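Syndapin (Drosophila melanogaster, PDB 3I2W) probably binds phospholipid membranes as a homodimer through its F-BAR domain, the part seen here, and is thought to act in endocytosis and internalization of plasma-membrane proteins. Local coordinates at the interface of chains A and B. Residues are numbered along the deposited sequence; one frame, centred on the assembly and turned at random. Chains: chain A/B, Syndapin.

Contact 1: the interface of chains A and B. Residues chain A 13, 16, 215, 219; chain B 268, 271-272.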
# COMPACT_ATOMS: atom_id res chain seq x y z
N THR A 13 -19.03 -5.53 -40.68
CA THR A 13 -17.60 -5.55 -40.89
C THR A 13 -16.91 -4.17 -40.88
O THR A 13 -15.77 -4.00 -40.48
CB THR A 13 -17.34 -6.28 -42.12
OG1 THR A 13 -17.87 -7.58 -41.92
CG2 THR A 13 -15.90 -6.39 -42.34
N ARG A 16 -16.73 -2.66 -37.46
CA ARG A 16 -15.58 -3.26 -36.81
C ARG A 16 -14.33 -2.43 -37.00
O ARG A 16 -13.55 -2.34 -36.11
CB ARG A 16 -15.37 -4.73 -37.16
CG ARG A 16 -14.10 -5.32 -36.55
CD ARG A 16 -13.90 -6.81 -36.79
NE ARG A 16 -13.44 -6.96 -38.17
CZ ARG A 16 -12.99 -8.06 -38.74
NH1 ARG A 16 -12.82 -9.17 -38.06
NH2 ARG A 16 -12.65 -8.01 -39.99
N PHE A 215 -13.73 -7.95 -48.43
CA PHE A 215 -13.86 -8.45 -47.10
C PHE A 215 -12.47 -8.88 -46.70
O PHE A 215 -12.07 -8.72 -45.55
CB PHE A 215 -14.78 -9.63 -47.09
CG PHE A 215 -14.89 -10.30 -45.75
CD1 PHE A 215 -15.69 -9.77 -44.75
CD2 PHE A 215 -14.17 -11.45 -45.48
CE1 PHE A 215 -15.77 -10.39 -43.47
CE2 PHE A 215 -14.26 -12.10 -44.20
CZ PHE A 215 -15.06 -11.56 -43.21
N GLN A 219 -10.30 -8.15 -43.40
CA GLN A 219 -9.74 -9.11 -42.50
C GLN A 219 -8.24 -8.86 -42.29
O GLN A 219 -7.76 -8.96 -41.17
CB GLN A 219 -10.02 -10.52 -42.94
CG GLN A 219 -11.49 -10.84 -42.96
CD GLN A 219 -11.99 -11.46 -41.72
OE1 GLN A 219 -12.04 -12.68 -41.62
NE2 GLN A 219 -12.40 -10.64 -40.75
N LEU B 268 -10.48 -14.38 -36.49
CA LEU B 268 -10.95 -13.94 -37.77
C LEU B 268 -11.88 -14.92 -38.42
O LEU B 268 -12.84 -14.50 -39.05
CB LEU B 268 -9.80 -13.61 -38.71
CG LEU B 268 -9.02 -12.35 -38.40
CD1 LEU B 268 -7.97 -12.33 -39.40
CD2 LEU B 268 -9.86 -11.13 -38.55
N TRP B 271 -15.13 -14.68 -37.33
CA TRP B 271 -15.81 -13.41 -37.65
C TRP B 271 -16.54 -13.51 -38.97
O TRP B 271 -17.66 -13.04 -39.09
CB TRP B 271 -14.86 -12.23 -37.67
CG TRP B 271 -15.55 -10.97 -38.12
CD1 TRP B 271 -15.65 -10.51 -39.38
CD2 TRP B 271 -16.24 -10.02 -37.30
NE1 TRP B 271 -16.36 -9.35 -39.40
CE2 TRP B 271 -16.71 -9.02 -38.13
CE3 TRP B 271 -16.47 -9.90 -35.92
CZ2 TRP B 271 -17.41 -7.93 -37.65
CZ3 TRP B 271 -17.18 -8.82 -35.44
CH2 TRP B 271 -17.65 -7.86 -36.29
N SER B 272 -15.87 -14.15 -39.93
CA SER B 272 -16.41 -14.47 -41.19
C SER B 272 -17.59 -15.35 -40.99
O SER B 272 -18.56 -15.22 -41.73
CB SER B 272 -15.40 -15.22 -42.01
OG SER B 272 -16.02 -15.59 -43.25
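The side chain of A:Arg16 lies over one face of the indole of B:Trp271, spanning both its rings. Guanidinium and indole are stacked with their planes 16° apart, in a cation-pi contact that sets NH1 of A:Arg16 3.4 Å from the centroid of the five-membered ring of B:Trp271. Farther back, the methylene CD of A:Arg16 sits 3.7 Å above the centre of the six-membered ring of B:Trp271. The arginine runs extended from its backbone and turns at chi3 (77°), which lays the guanidinium along the indole. The hydroxyl OG1 of A:Thr13 lies in plane at the edges of both the B:Trp271 indole and the A:Phe215 ring. NE1 of B:Trp271 donates a weak hydrogen bond to OG1 of A:Thr13, 3.4 Å away. The amide NE2 of A:Gln219 lies in plane at the edge of the guanidinium and 3.5 Å from CD1 of B:Trp271, its amide tilted 34° from the indole. A:Gln219 also runs alongside B:Leu268 in the opposite direction, its CD 3.8 Å from CD2 of the leucine. CZ of A:Phe215 meets the backbone of B:Ser272, 3.8 Å from CA. With an alanine in place of B:Trp271, A:Arg16 would probably lose the aromatic face its guanidinium lies against and be freer to turn, and the hydroxyl of A:Thr13 would be left without the indole N-H. Helix 264-275 of chain B here packs against helices 11-58 and 185-240 of chain A, in the F-BAR dimer.

Contact 2: the interface of chains A and B. Residues chain A 41, 45, 72, 75-76, 255; chain B 34, 38, 240.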
# COMPACT_ATOMS: atom_id res chain seq x y z
N TYR A 41 -1.09 2.64 -4.23
CA TYR A 41 -0.40 1.80 -3.30
C TYR A 41 0.90 2.45 -2.89
O TYR A 41 1.23 2.48 -1.75
CB TYR A 41 -0.14 0.47 -3.97
CG TYR A 41 0.39 -0.62 -3.08
CD1 TYR A 41 -0.14 -0.85 -1.84
CD2 TYR A 41 1.39 -1.42 -3.50
CE1 TYR A 41 0.36 -1.81 -1.06
CE2 TYR A 41 1.90 -2.37 -2.73
CZ TYR A 41 1.39 -2.57 -1.51
OH TYR A 41 1.89 -3.61 -0.77
N LEU A 45 1.97 3.78 0.80
CA LEU A 45 3.07 3.25 1.48
C LEU A 45 3.92 4.36 2.05
O LEU A 45 4.31 4.30 3.19
CB LEU A 45 3.85 2.31 0.57
CG LEU A 45 3.04 1.02 0.37
CD1 LEU A 45 3.68 0.21 -0.60
CD2 LEU A 45 2.86 0.19 1.63
N VAL A 72 10.84 -2.05 8.57
CA VAL A 72 9.55 -1.97 7.89
C VAL A 72 9.44 -0.68 7.10
O VAL A 72 9.12 -0.71 5.95
CB VAL A 72 8.37 -1.92 8.87
CG1 VAL A 72 7.18 -1.95 8.11
CG2 VAL A 72 8.27 -3.13 9.62
N GLU A 75 11.34 -1.07 3.98
CA GLU A 75 10.90 -2.04 3.00
C GLU A 75 9.73 -1.39 2.28
O GLU A 75 9.47 -1.63 1.07
CB GLU A 75 10.48 -3.35 3.66
CG GLU A 75 9.18 -3.25 4.26
CD GLU A 75 8.05 -3.85 3.43
OE1 GLU A 75 8.25 -4.93 2.79
OE2 GLU A 75 6.94 -3.25 3.46
N SER A 76 9.02 -0.57 3.03
CA SER A 76 7.78 -0.09 2.52
C SER A 76 8.20 0.87 1.47
O SER A 76 7.58 0.96 0.43
CB SER A 76 6.98 0.60 3.60
OG SER A 76 7.57 1.84 3.83
N PHE A 255 15.99 -6.17 4.78
CA PHE A 255 15.04 -5.99 5.86
C PHE A 255 15.42 -6.98 6.96
O PHE A 255 15.61 -6.59 8.12
CB PHE A 255 13.60 -6.21 5.32
CG PHE A 255 12.46 -5.97 6.30
CD1 PHE A 255 12.60 -5.23 7.45
CD2 PHE A 255 11.20 -6.47 6.01
CE1 PHE A 255 11.49 -5.03 8.30
CE2 PHE A 255 10.11 -6.27 6.86
CZ PHE A 255 10.26 -5.55 7.99
N ARG B 34 -0.67 -0.81 8.16
CA ARG B 34 -0.15 -1.39 6.95
C ARG B 34 -1.19 -2.32 6.35
O ARG B 34 -1.40 -2.37 5.15
CB ARG B 34 1.10 -2.17 7.30
CG ARG B 34 1.79 -2.96 6.17
CD ARG B 34 2.00 -2.13 4.93
NE ARG B 34 2.74 -2.85 3.94
CZ ARG B 34 4.06 -2.90 3.87
NH1 ARG B 34 4.80 -2.25 4.73
NH2 ARG B 34 4.64 -3.61 2.91
N GLU B 38 -2.93 -2.68 2.62
CA GLU B 38 -2.94 -3.83 1.74
C GLU B 38 -4.37 -4.17 1.38
O GLU B 38 -4.65 -4.42 0.22
CB GLU B 38 -2.16 -5.01 2.29
CG GLU B 38 -0.82 -4.63 2.91
CD GLU B 38 0.27 -4.52 1.88
OE1 GLU B 38 0.35 -5.41 1.07
OE2 GLU B 38 1.06 -3.56 1.88
N LEU B 240 5.14 -10.25 4.90
CA LEU B 240 5.27 -9.33 3.81
C LEU B 240 6.18 -9.85 2.71
O LEU B 240 6.21 -9.30 1.64
CB LEU B 240 5.84 -8.00 4.30
CG LEU B 240 4.93 -6.93 4.89
CD1 LEU B 240 4.14 -7.59 5.82
CD2 LEU B 240 5.79 -5.97 5.66
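In this F-BAR dimer, helix 11-58 of each chain takes part in the helical core, and here the two copies face each other, with helix 63-105 of chain A alongside. B:Arg34 reaches across from chain B and points the end of its guanidinium at A:Glu75. Its NH1 and NH2 both converge on the carboxylate oxygen OE2 of A:Glu75, which lies 1° out of the guanidinium plane. NH1 of B:Arg34 is 2.7 Å from OE2 of A:Glu75 and meets it nearly along the C-O bond, while NH2 approaches from the syn side, next to OE1, in a salt bridge modelled very short at this resolution. Carboxylate and guanidinium are nearly coplanar, 25° apart. The chi1 of A:Glu75 (77°) sets CG between backbone N and carbonyl carbon, and a further bend at chi2 turns the carboxylate toward the arginine. The remaining nitrogen, NE of B:Arg34, forms a salt bridge within its own chain to OE2 of B:Glu38 at 2.7 Å, from above the carboxylate plane, which probably helps to orient the guanidinium. From the opposite face of that plane the phenol OH of A:Tyr41 donates to the same OE2 of B:Glu38 at 2.8 Å, on the syn side but tilted out of the carboxylate plane. B:Glu38 thus ties the arginine to the tyrosine. Leucines from both chains sandwich the guanidinium of B:Arg34: CD2 of A:Leu45 stands 3.8 Å above one face and CD2 of B:Leu240 3.5 Å above the other, both toward the rim. B:Leu240 also touches A:Glu75, its CD2 3.8 Å from the carboxylate carbon CD. Behind the glutamate, CB of A:Glu75 lies 4.0 Å above the ring plane of A:Phe255, toward its rim.

Contacts 1 and 2 lie about 49 Å apart, measured between the centres of their C-alpha atoms. Helix 11-58 of chain A runs through both, giving residues near its start to contact 1 and residues farther along to contact 2, where helices 63-105 and 248-260 join it. The helix ending at residue 240 also serves both, from chain A (185-240) in contact 1 and from chain B (169-240) in contact 2. Because the dimer is two-fold symmetric, each contact recurs with the chains exchanged. Aromatic stacking and charge pairing thus fasten the same two chains at well-separated points, which probably helps to keep the elongated F-BAR dimer rigid.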